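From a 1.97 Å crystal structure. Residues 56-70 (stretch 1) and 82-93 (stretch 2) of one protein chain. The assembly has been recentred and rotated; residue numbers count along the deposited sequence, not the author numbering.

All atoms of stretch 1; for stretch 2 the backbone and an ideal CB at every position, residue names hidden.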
# COMPACT_ATOMS: atom_id res chain seq x y z
N VAL B 56 -4.77 20.17 9.07
CA VAL B 56 -5.78 20.27 8.03
C VAL B 56 -5.36 19.43 6.83
O VAL B 56 -4.29 19.62 6.26
CB VAL B 56 -5.97 21.74 7.59
CG1 VAL B 56 -6.93 21.83 6.40
CG2 VAL B 56 -6.53 22.55 8.77
N GLY B 57 -6.21 18.47 6.48
CA GLY B 57 -5.91 17.59 5.37
C GLY B 57 -6.94 16.49 5.30
O GLY B 57 -7.87 16.43 6.12
N MSE B 58 -6.78 15.60 4.32
CA MSE B 58 -7.72 14.52 4.13
C MSE B 58 -7.12 13.17 4.49
O MSE B 58 -6.01 12.85 4.08
CB MSE B 58 -8.20 14.52 2.68
CG MSE B 58 -9.29 13.50 2.37
SE MSE B 58 -10.09 13.87 0.65
CE MSE B 58 -11.63 14.87 1.27
N LEU B 59 -7.87 12.39 5.27
CA LEU B 59 -7.46 11.06 5.68
C LEU B 59 -8.42 10.05 5.06
O LEU B 59 -9.60 10.35 4.87
CB LEU B 59 -7.53 10.92 7.21
CG LEU B 59 -6.74 11.91 8.06
CD1 LEU B 59 -6.84 11.52 9.53
CD2 LEU B 59 -5.30 11.93 7.62
N GLY B 60 -7.93 8.86 4.73
CA GLY B 60 -8.80 7.86 4.14
C GLY B 60 -9.77 7.31 5.17
O GLY B 60 -9.56 7.47 6.38
N SER B 61 -10.85 6.69 4.70
CA SER B 61 -11.84 6.08 5.58
C SER B 61 -11.47 4.61 5.66
O SER B 61 -12.24 3.74 5.26
CB SER B 61 -13.25 6.22 5.01
OG SER B 61 -13.64 7.58 4.96
N ASP B 62 -10.26 4.36 6.15
CA ASP B 62 -9.75 3.01 6.30
C ASP B 62 -9.07 2.90 7.65
O ASP B 62 -9.01 3.88 8.40
CB ASP B 62 -8.76 2.69 5.17
CG ASP B 62 -7.72 3.79 4.96
OD1 ASP B 62 -7.06 4.19 5.93
OD2 ASP B 62 -7.57 4.25 3.81
N MSE B 63 -8.57 1.71 7.96
CA MSE B 63 -7.91 1.45 9.23
C MSE B 63 -6.75 2.39 9.51
O MSE B 63 -6.55 2.83 10.64
CB MSE B 63 -7.41 -0.01 9.27
CG MSE B 63 -6.42 -0.37 8.16
SE MSE B 63 -5.77 -2.21 8.24
CE MSE B 63 -7.25 -3.09 7.36
N PHE B 64 -5.98 2.71 8.48
CA PHE B 64 -4.84 3.60 8.65
C PHE B 64 -5.27 5.03 8.89
O PHE B 64 -4.65 5.76 9.67
CB PHE B 64 -3.92 3.50 7.44
CG PHE B 64 -3.29 2.15 7.28
CD1 PHE B 64 -2.55 1.59 8.32
CD2 PHE B 64 -3.44 1.43 6.10
CE1 PHE B 64 -1.97 0.33 8.19
CE2 PHE B 64 -2.87 0.17 5.96
CZ PHE B 64 -2.13 -0.38 7.01
N GLY B 65 -6.35 5.43 8.23
CA GLY B 65 -6.87 6.78 8.42
C GLY B 65 -7.35 6.93 9.85
O GLY B 65 -7.12 7.96 10.48
N ASP B 66 -8.02 5.89 10.36
CA ASP B 66 -8.52 5.92 11.73
C ASP B 66 -7.34 6.02 12.69
O ASP B 66 -7.41 6.71 13.71
CB ASP B 66 -9.32 4.66 12.05
CG ASP B 66 -10.59 4.54 11.22
OD1 ASP B 66 -11.11 5.58 10.77
OD2 ASP B 66 -11.06 3.39 11.03
N PHE B 67 -6.25 5.32 12.36
CA PHE B 67 -5.05 5.33 13.19
C PHE B 67 -4.46 6.73 13.27
O PHE B 67 -4.05 7.18 14.34
CB PHE B 67 -4.00 4.38 12.62
CG PHE B 67 -2.68 4.46 13.32
CD1 PHE B 67 -2.54 4.03 14.63
CD2 PHE B 67 -1.56 4.95 12.65
CE1 PHE B 67 -1.30 4.08 15.27
CE2 PHE B 67 -0.32 5.00 13.28
CZ PHE B 67 -0.19 4.57 14.59
N LEU B 68 -4.39 7.40 12.12
CA LEU B 68 -3.85 8.75 12.07
C LEU B 68 -4.76 9.72 12.82
O LEU B 68 -4.28 10.57 13.57
CB LEU B 68 -3.68 9.18 10.62
CG LEU B 68 -2.59 8.41 9.86
CD1 LEU B 68 -2.62 8.77 8.38
CD2 LEU B 68 -1.23 8.73 10.46
N PHE B 69 -6.06 9.59 12.63
CA PHE B 69 -7.01 10.47 13.30
C PHE B 69 -6.88 10.36 14.82
O PHE B 69 -6.81 11.38 15.52
CB PHE B 69 -8.45 10.12 12.91
CG PHE B 69 -9.47 11.08 13.46
CD1 PHE B 69 -9.87 12.18 12.72
CD2 PHE B 69 -10.00 10.89 14.73
CE1 PHE B 69 -10.80 13.09 13.23
CE2 PHE B 69 -10.93 11.80 15.26
CZ PHE B 69 -11.33 12.90 14.50
N ASP B 70 -6.85 9.13 15.33
CA ASP B 70 -6.73 8.90 16.76
C ASP B 70 -5.38 9.35 17.29
O ASP B 70 -5.29 9.87 18.40
CB ASP B 70 -6.95 7.42 17.09
CG ASP B 70 -8.34 6.93 16.74
OD1 ASP B 70 -9.31 7.71 16.90
OD2 ASP B 70 -8.47 5.76 16.32
N UNK B 82 -9.96 18.14 9.76
CA UNK B 82 -9.68 16.92 9.00
C UNK B 82 -10.94 16.45 8.28
O UNK B 82 -12.02 16.47 8.86
CB UNK B 82 -9.15 15.82 9.92
N UNK B 83 -10.80 16.07 7.02
CA UNK B 83 -11.94 15.55 6.26
C UNK B 83 -11.58 14.12 5.86
O UNK B 83 -10.40 13.76 5.85
CB UNK B 83 -12.26 16.42 5.04
N UNK B 84 -12.59 13.32 5.52
CA UNK B 84 -12.34 11.93 5.16
C UNK B 84 -12.84 11.56 3.77
O UNK B 84 -13.70 12.23 3.20
CB UNK B 84 -12.99 11.01 6.19
N UNK B 85 -12.28 10.48 3.22
CA UNK B 85 -12.69 10.00 1.91
C UNK B 85 -12.51 8.49 1.78
O UNK B 85 -11.59 7.91 2.35
CB UNK B 85 -11.90 10.72 0.82
N UNK B 86 -13.40 7.87 1.01
CA UNK B 86 -13.35 6.43 0.76
C UNK B 86 -12.93 6.21 -0.68
O UNK B 86 -12.84 5.07 -1.14
CB UNK B 86 -14.70 5.76 1.04
N UNK B 87 -12.68 7.30 -1.39
CA UNK B 87 -12.30 7.25 -2.80
C UNK B 87 -10.89 6.71 -3.01
O UNK B 87 -10.59 6.11 -4.04
CB UNK B 87 -12.41 8.65 -3.42
N UNK B 88 -10.02 6.93 -2.02
CA UNK B 88 -8.65 6.45 -2.10
C UNK B 88 -8.17 6.06 -0.72
O UNK B 88 -8.73 6.48 0.30
CB UNK B 88 -7.73 7.51 -2.71
N UNK B 89 -7.12 5.25 -0.69
CA UNK B 89 -6.55 4.78 0.56
C UNK B 89 -5.54 5.76 1.14
O UNK B 89 -5.03 6.64 0.44
CB UNK B 89 -5.89 3.42 0.35
N UNK B 90 -5.27 5.60 2.43
CA UNK B 90 -4.29 6.42 3.11
C UNK B 90 -2.95 6.03 2.49
O UNK B 90 -2.65 4.85 2.31
CB UNK B 90 -4.31 6.22 4.63
N UNK B 91 -2.14 7.03 2.14
CA UNK B 91 -0.85 6.77 1.54
C UNK B 91 0.06 5.97 2.48
O UNK B 91 -0.02 6.11 3.71
CB UNK B 91 -0.18 8.09 1.15
N UNK B 92 0.92 5.16 1.89
CA UNK B 92 1.87 4.35 2.65
C UNK B 92 3.27 4.64 2.15
O UNK B 92 3.50 4.79 0.95
CB UNK B 92 1.55 2.86 2.53
N UNK B 93 4.21 4.72 3.08
CA UNK B 93 5.60 4.96 2.75
C UNK B 93 6.40 3.82 3.38
O UNK B 93 6.62 3.80 4.59
CB UNK B 93 6.07 6.33 3.24

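Residues 82 to 85 form a strand parallel to 58-60; because the chain is extended, CA-to-CB alternates between the two faces of the sheet.

Position 82 points to the face carrying Leu59, its ideal CB 4.6 Å from Phe69 CE1 and 4.9 Å from Leu59 CD1. Such a greasy gap, beside a strand, suits a branched aliphatic: valine, isoleucine or leucine. It is Ile82, whose CG2 packs 3.7 Å from Leu59 CG while its CD1 reaches to 4.1 Å from Phe69 CD1.

Position 83 faces the other way, beside Met58, a selenomethionine; the ideal CB lies 4.1 Å from Met58 CE. Extended angles and an apolar neighbour favour valine, isoleucine or threonine. Val83 fills it, with CG2 3.4 Å from Met58 CE. Its backbone pairs regardless of side chain: Val83 N donates to Gly57 O (3.1 Å) and Leu59 N to Val83 O (2.9 Å).

Position 84 returns to the Leu59 face, but here stretch 1 offers acceptors: the carbonyl of Gly60 and, farther off, the carboxylate of Asp66. The ideal CB is 3.7 Å from Ser61 OG, yet the acid is distant, so a long cationic chain fits, lysine or arginine, the latter being able to serve several acceptors at once. Arg84 folds with three m rotamers to place its guanidinium beside the helix. Arg84 NE and NH2 both donate to Gly60 O (3.2 and 3.1 Å), and Arg84 NH2 forms a salt bridge with Asp66 OD1 (2.7 Å). Water 3 joins Arg84 NH1 (2.9 Å) to Asp66 OD1 (3.0 Å).

Position 85 shares the Met58 face, its ideal CB 3.6 Å from Met58 SE. A small or beta-branched residue, such as valine, threonine or alanine, is reasonable. Thr85 turns CG2 to the selenium, 3.5 Å from Met58 SE, while Thr85 OG1 accepts from the N of residue 87 (3.0 Å) just after the strand.

Position 86 points sideways, its ideal CB 4.2 Å from Ser61 CB, where a small polar residue suits. Ser86 OG and Ser61 OG are bridged by water 1, at 3.0 and 2.7 Å.

Position 87 is out of reach of stretch 1, which leaves its choice open; it is Thr87. Position 88 points sideways, and no atom of stretch 1 lies within 5.5 Å of its ideal CB, so stretch 1 sets no preference; it is Ala88. Position 89 also points sideways, its ideal CB 3.9 Å from Asp62 OD2, so a basic or polar chain is plausible. The closest Lys89 side-chain atom to Asp62 OD2 is CD, at 3.9 Å; Lys89 NZ is bonded elsewhere in the structure.

Position 90 points toward the helix start, its ideal CB 3.7 Å from Asp62 OD1 and 3.9 Å from Phe64 CB. A small donor, serine or threonine, is called for, and the apolar side favours the methyl. Thr90 OG1 donates to Asp62 OD1 (2.7 Å), the same oxygen that caps Gly65 N, while Thr90 CG2 meets Leu68 CD1 at 3.6 Å.

Position 91 points away, so stretch 1 allows many residues; Ala91 makes no contact with it. Position 92 points sideways, but a long aliphatic could reach the Phe64 ring; Leu92 CD2 lies over one face. Position 93 is out of reach and equally unconstrained by stretch 1; it is Ala93.

Stretch 2 (82-93) IVRTSTAKTALA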
# COMPACT_ATOMS: atom_id res chain seq x y z
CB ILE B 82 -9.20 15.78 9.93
CG1 ILE B 82 -7.81 16.10 10.49
CG2 ILE B 82 -9.13 14.46 9.15
CD1 ILE B 82 -7.30 15.07 11.49
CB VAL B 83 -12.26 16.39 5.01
CG1 VAL B 83 -12.84 17.74 5.44
CG2 VAL B 83 -11.02 16.58 4.17
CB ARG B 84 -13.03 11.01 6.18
CG ARG B 84 -12.76 11.36 7.65
CD ARG B 84 -11.29 11.19 8.02
NE ARG B 84 -10.90 9.79 8.14
CZ ARG B 84 -11.05 9.06 9.24
NH1 ARG B 84 -11.59 9.59 10.33
NH2 ARG B 84 -10.66 7.79 9.26
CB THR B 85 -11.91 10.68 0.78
OG1 THR B 85 -12.38 10.18 -0.48
CG2 THR B 85 -10.42 10.40 0.91
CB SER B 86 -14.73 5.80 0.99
OG SER B 86 -15.15 5.97 2.33
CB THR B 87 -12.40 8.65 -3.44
OG1 THR B 87 -13.76 9.09 -3.40
CG2 THR B 87 -11.93 8.63 -4.89
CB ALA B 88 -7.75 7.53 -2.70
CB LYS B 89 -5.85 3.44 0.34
CG LYS B 89 -6.73 2.34 -0.24
CD LYS B 89 -7.75 1.87 0.77
CE LYS B 89 -8.55 0.68 0.26
NZ LYS B 89 -9.58 0.27 1.25
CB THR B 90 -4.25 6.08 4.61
OG1 THR B 90 -5.53 6.35 5.19
CG2 THR B 90 -3.18 6.90 5.32
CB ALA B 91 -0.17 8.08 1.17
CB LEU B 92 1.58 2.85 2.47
CG LEU B 92 0.21 2.30 2.85
CD1 LEU B 92 0.16 0.81 2.50
CD2 LEU B 92 -0.06 2.52 4.34
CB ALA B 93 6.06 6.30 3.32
O HOH W 1 -15.84 8.50 3.75
O HOH W 2 -9.85 5.13 2.41
O HOH W 3 -11.65 7.83 12.64
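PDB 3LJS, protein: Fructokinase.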